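Local coordinates for microcompartments protein (Desulfitobacterium hafniense, PDB 3NWG) that probably forms part of the protein shell of a bacterial microcompartment, as a subunit that carries two BMC domains in one chain, at residues L7-S12 with V68-I73; T118-L123 with V144-S149. One frame throughout, in Å; residues are numbered along the deposited sequence.

Interaction 1 (L7-S12 with V68-I73)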
# COMPACT_ATOMS: atom_id res chain seq x y z
N LEU A 7 -6.48 -8.44 27.13
CA LEU A 7 -5.34 -7.68 26.63
C LEU A 7 -4.11 -7.93 27.45
O LEU A 7 -4.13 -7.83 28.68
CB LEU A 7 -5.64 -6.17 26.69
CG LEU A 7 -4.41 -5.27 26.60
CD1 LEU A 7 -4.04 -4.99 25.15
CD2 LEU A 7 -4.60 -3.98 27.36
N VAL A 8 -3.01 -8.23 26.78
CA VAL A 8 -1.73 -8.25 27.44
C VAL A 8 -0.82 -7.26 26.72
O VAL A 8 -0.72 -7.27 25.49
CB VAL A 8 -1.13 -9.69 27.52
CG1 VAL A 8 0.29 -9.67 28.04
CG2 VAL A 8 -1.96 -10.56 28.45
N GLU A 9 -0.20 -6.37 27.51
CA GLU A 9 0.84 -5.47 27.01
C GLU A 9 2.22 -5.87 27.54
O GLU A 9 2.41 -6.06 28.74
CB GLU A 9 0.53 -4.02 27.36
CG GLU A 9 -0.44 -3.33 26.40
CD GLU A 9 -0.85 -1.93 26.88
OE1 GLU A 9 -2.06 -1.62 26.87
OE2 GLU A 9 0.04 -1.16 27.28
N VAL A 10 3.18 -6.00 26.62
CA VAL A 10 4.50 -6.55 26.91
C VAL A 10 5.58 -5.58 26.45
O VAL A 10 5.44 -4.91 25.44
CB VAL A 10 4.73 -7.91 26.18
CG1 VAL A 10 6.05 -8.52 26.58
CG2 VAL A 10 3.62 -8.90 26.49
N ASN A 11 6.66 -5.52 27.21
CA ASN A 11 7.81 -4.69 26.93
C ASN A 11 8.66 -5.03 25.69
O ASN A 11 9.36 -4.18 25.18
CB ASN A 11 8.71 -4.75 28.15
CG ASN A 11 9.42 -3.46 28.41
OD1 ASN A 11 9.05 -2.40 27.87
ND2 ASN A 11 10.45 -3.52 29.26
N SER A 12 8.65 -6.28 25.24
CA SER A 12 9.41 -6.70 24.06
C SER A 12 8.54 -7.21 22.96
O SER A 12 7.55 -7.91 23.21
CB SER A 12 10.32 -7.87 24.39
OG SER A 12 11.26 -7.50 25.35
N VAL A 68 5.69 -7.80 31.41
CA VAL A 68 4.29 -7.42 31.29
C VAL A 68 4.14 -5.99 31.79
O VAL A 68 4.64 -5.62 32.86
CB VAL A 68 3.36 -8.38 32.08
CG1 VAL A 68 1.88 -8.03 31.84
CG2 VAL A 68 3.62 -9.82 31.68
N LEU A 69 3.47 -5.17 30.99
CA LEU A 69 3.24 -3.80 31.39
C LEU A 69 1.81 -3.65 31.87
O LEU A 69 1.53 -2.89 32.81
CB LEU A 69 3.55 -2.84 30.24
CG LEU A 69 5.00 -2.79 29.77
CD1 LEU A 69 5.09 -1.88 28.58
CD2 LEU A 69 5.96 -2.34 30.89
N ASP A 70 0.91 -4.39 31.23
CA ASP A 70 -0.50 -4.39 31.59
C ASP A 70 -1.19 -5.65 31.05
O ASP A 70 -0.85 -6.15 29.95
CB ASP A 70 -1.18 -3.12 31.05
CG ASP A 70 -2.51 -2.79 31.75
OD1 ASP A 70 -2.76 -3.28 32.89
OD2 ASP A 70 -3.30 -2.03 31.15
N ASP A 71 -2.13 -6.16 31.83
CA ASP A 71 -3.05 -7.21 31.41
C ASP A 71 -4.44 -6.76 31.85
O ASP A 71 -4.58 -6.15 32.91
CB ASP A 71 -2.72 -8.53 32.09
CG ASP A 71 -2.70 -8.41 33.62
OD1 ASP A 71 -1.72 -7.86 34.18
OD2 ASP A 71 -3.66 -8.88 34.27
N PHE A 72 -5.45 -7.05 31.04
CA PHE A 72 -6.79 -6.56 31.29
C PHE A 72 -7.82 -7.50 30.67
O PHE A 72 -7.58 -8.09 29.62
CB PHE A 72 -6.95 -5.15 30.72
CG PHE A 72 -8.37 -4.63 30.75
CD1 PHE A 72 -8.93 -4.16 31.93
CD2 PHE A 72 -9.15 -4.65 29.60
CE1 PHE A 72 -10.24 -3.71 31.97
CE2 PHE A 72 -10.46 -4.19 29.62
CZ PHE A 72 -11.01 -3.72 30.81
N ILE A 73 -8.97 -7.63 31.33
CA ILE A 73 -10.10 -8.42 30.83
C ILE A 73 -11.43 -7.71 31.02
O ILE A 73 -11.74 -7.24 32.12
CB ILE A 73 -10.18 -9.81 31.50
CG1 ILE A 73 -9.01 -10.70 31.06
CG2 ILE A 73 -11.53 -10.50 31.19
CD1 ILE A 73 -8.79 -11.87 31.97
O HOH W 1 -3.96 -0.63 28.71
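Glu9 meets both Leu69 and Asp70, which makes a classic beta bulge between two antiparallel strands of the first BMC domain. Glu9 O takes the Leu69 N-H at 2.6 Å and a weak, longer bond from Asp70 N. Glu9 N in turn donates to Asp70 O. Further along, Leu7 and Phe72 form a hydrogen-bonded pair, bonded N to O both ways.

Leu7, Glu9, Asp70 and Phe72 point to one face of the sheet. There Leu7 CD2 lies 4.3 Å from Phe72 CB, and the Phe72 ring leads away from strand 7-10. Helix 105-117 of the second domain touches Leu7, Glu9 and Phe72 on this face. The other face carries Val8, Val10, Val68 and Asp71. Val8 CG1 and Val68 CG1 come within 4.4 Å. At the bulge, Leu69 CD1 reaches Asn11 OD1 at 4.1 Å.

Asp70 CG, anti to the backbone N (chi1 -161°), lies beside its carbonyl carbon on the face shared with Glu9. Glu9 OE1 and Asp70 OD2 are 4.5 Å apart, like charges perhaps partly offset by the weak, long pair of Glu9 OE2 with Lys41 NZ. One water bridges the carboxylates, 2.8 Å from Glu9 OE1 and 2.9 Å from Asp70 OD2.

Interaction 2 (T118-L123 with V144-S149)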
# COMPACT_ATOMS: atom_id res chain seq x y z
N THR A 118 -24.82 2.02 25.60
CA THR A 118 -25.83 3.02 25.91
C THR A 118 -26.53 3.50 24.64
O THR A 118 -25.91 4.07 23.75
CB THR A 118 -25.26 4.22 26.76
OG1 THR A 118 -24.55 5.13 25.92
CG2 THR A 118 -24.32 3.74 27.88
N GLY A 119 -27.83 3.25 24.57
CA GLY A 119 -28.63 3.77 23.46
C GLY A 119 -28.20 3.31 22.07
O GLY A 119 -27.52 2.28 21.92
N GLN A 120 -28.58 4.10 21.07
CA GLN A 120 -28.53 3.71 19.66
C GLN A 120 -27.41 4.45 18.94
O GLN A 120 -27.62 5.51 18.33
CB GLN A 120 -29.88 3.99 18.98
CG GLN A 120 -31.12 3.94 19.90
CD GLN A 120 -31.44 5.29 20.59
OE1 GLN A 120 -30.54 5.96 21.15
NE2 GLN A 120 -32.72 5.69 20.56
N VAL A 121 -26.21 3.89 19.01
CA VAL A 121 -25.06 4.38 18.26
C VAL A 121 -24.47 3.19 17.51
O VAL A 121 -24.80 2.05 17.80
CB VAL A 121 -23.97 5.03 19.19
CG1 VAL A 121 -24.46 6.35 19.77
CG2 VAL A 121 -23.56 4.08 20.31
N ASP A 122 -23.63 3.47 16.52
CA ASP A 122 -22.79 2.45 15.92
C ASP A 122 -21.36 2.93 16.03
O ASP A 122 -21.07 4.05 15.63
CB ASP A 122 -23.18 2.20 14.46
CG ASP A 122 -24.57 1.57 14.32
OD1 ASP A 122 -24.75 0.37 14.67
OD2 ASP A 122 -25.50 2.28 13.86
N LEU A 123 -20.47 2.11 16.59
CA LEU A 123 -19.05 2.45 16.62
C LEU A 123 -18.56 2.45 15.19
O LEU A 123 -19.00 1.63 14.38
CB LEU A 123 -18.23 1.46 17.46
CG LEU A 123 -18.60 1.17 18.93
CD1 LEU A 123 -17.53 0.34 19.57
CD2 LEU A 123 -18.83 2.42 19.76
N VAL A 144 -27.92 13.23 17.29
CA VAL A 144 -27.09 14.00 18.21
C VAL A 144 -27.30 13.67 19.69
O VAL A 144 -26.32 13.56 20.43
CB VAL A 144 -27.23 15.51 17.98
CG1 VAL A 144 -26.11 16.26 18.70
CG2 VAL A 144 -27.20 15.80 16.49
N ALA A 145 -28.55 13.50 20.12
CA ALA A 145 -28.82 13.20 21.53
C ALA A 145 -28.23 11.84 21.95
O ALA A 145 -27.62 11.73 23.03
CB ALA A 145 -30.31 13.28 21.84
N SER A 146 -28.41 10.83 21.10
CA SER A 146 -27.88 9.49 21.35
C SER A 146 -26.35 9.50 21.52
O SER A 146 -25.82 8.92 22.47
CB SER A 146 -28.27 8.52 20.23
OG SER A 146 -29.68 8.36 20.14
N VAL A 147 -25.67 10.19 20.60
CA VAL A 147 -24.22 10.29 20.61
C VAL A 147 -23.74 11.05 21.83
O VAL A 147 -22.78 10.64 22.48
CB VAL A 147 -23.68 10.98 19.35
CG1 VAL A 147 -22.23 11.36 19.52
CG2 VAL A 147 -23.86 10.07 18.13
N GLU A 148 -24.42 12.15 22.15
CA GLU A 148 -24.07 12.98 23.29
C GLU A 148 -24.06 12.22 24.60
O GLU A 148 -23.21 12.45 25.46
CB GLU A 148 -25.03 14.16 23.43
CG GLU A 148 -24.77 15.34 22.50
CD GLU A 148 -23.57 16.18 22.93
OE1 GLU A 148 -22.84 15.74 23.87
OE2 GLU A 148 -23.36 17.26 22.33
N SER A 149 -25.03 11.32 24.78
CA SER A 149 -25.18 10.66 26.06
C SER A 149 -24.40 9.37 26.09
O SER A 149 -24.12 8.82 27.15
CB SER A 149 -26.66 10.40 26.37
OG SER A 149 -27.19 9.49 25.44
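Gln120 and Ser146 carry the polar part of this contact, between the loop that leads into strand 122-127 and the first turns of helix 144-160. Gln120 OE1 lies 2.7 Å from Ser146 OG, a hydrogen-bonding distance. Gln120 CG sits beside the backbone N (chi1 -28°). The chain then bends at chi2 (87°), which turns CD back toward the helix. OE1 does the touching, while NE2 stays farther from the hydroxyl. Ser146 OG is also hydrogen-bonded to Asp143 OD1, just before the helix. The hydroxyl therefore has two oxygen partners, one on the loop and one beside the start of the helix. Ser146 CB also packs on the loop backbone, 3.6 Å from Gln120 O.

The apolar part is centred on Val121. Its CG1, anti to the carbonyl carbon (chi1 -70°), lies against the helix backbone, 4.0 Å from both Ser146 O and Val147 CA. The same methyl meets Val147 CG2 at 4.1 Å.

A looser approach occurs at Thr118, whose OG1 is 3.9 Å from Ser149 O. Thr118 OG1 is in weak hydrogen bonds with Ala115 O and Ser150 OG.

The contact belongs to the second BMC domain. Helix 105-117 ends just before the loop, and Thr118 also touches Ala153 farther along helix 144-160. Val121 and Val147 both pack on Leu140 of strand 136-142, and Val147 continues onto Ala96 of strand 96-102 and Val169 of strand 164-170.

Overall arrangement
The two contacts lie on opposite sides of the chain's centre, one in each BMC domain. Their centres are 30 Å apart, their nearest atoms about 13 Å. Both are partly buried. Interaction 1 joins a central strand to the outermost strand, within this chain, of the first sheet and buries 475 Å². Interaction 2 joins a loop to a helix beside the second sheet and buries 207 Å². Backbone bonds dominate the first, side chains the second. Helix 105-117 relates them: it packs against the sheet of interaction 1 and runs into the loop of interaction 2. A second subunit reaches segment 7-12, by a weak hydrogen bond from its Lys135 to Asn11 O; none touches interaction 2.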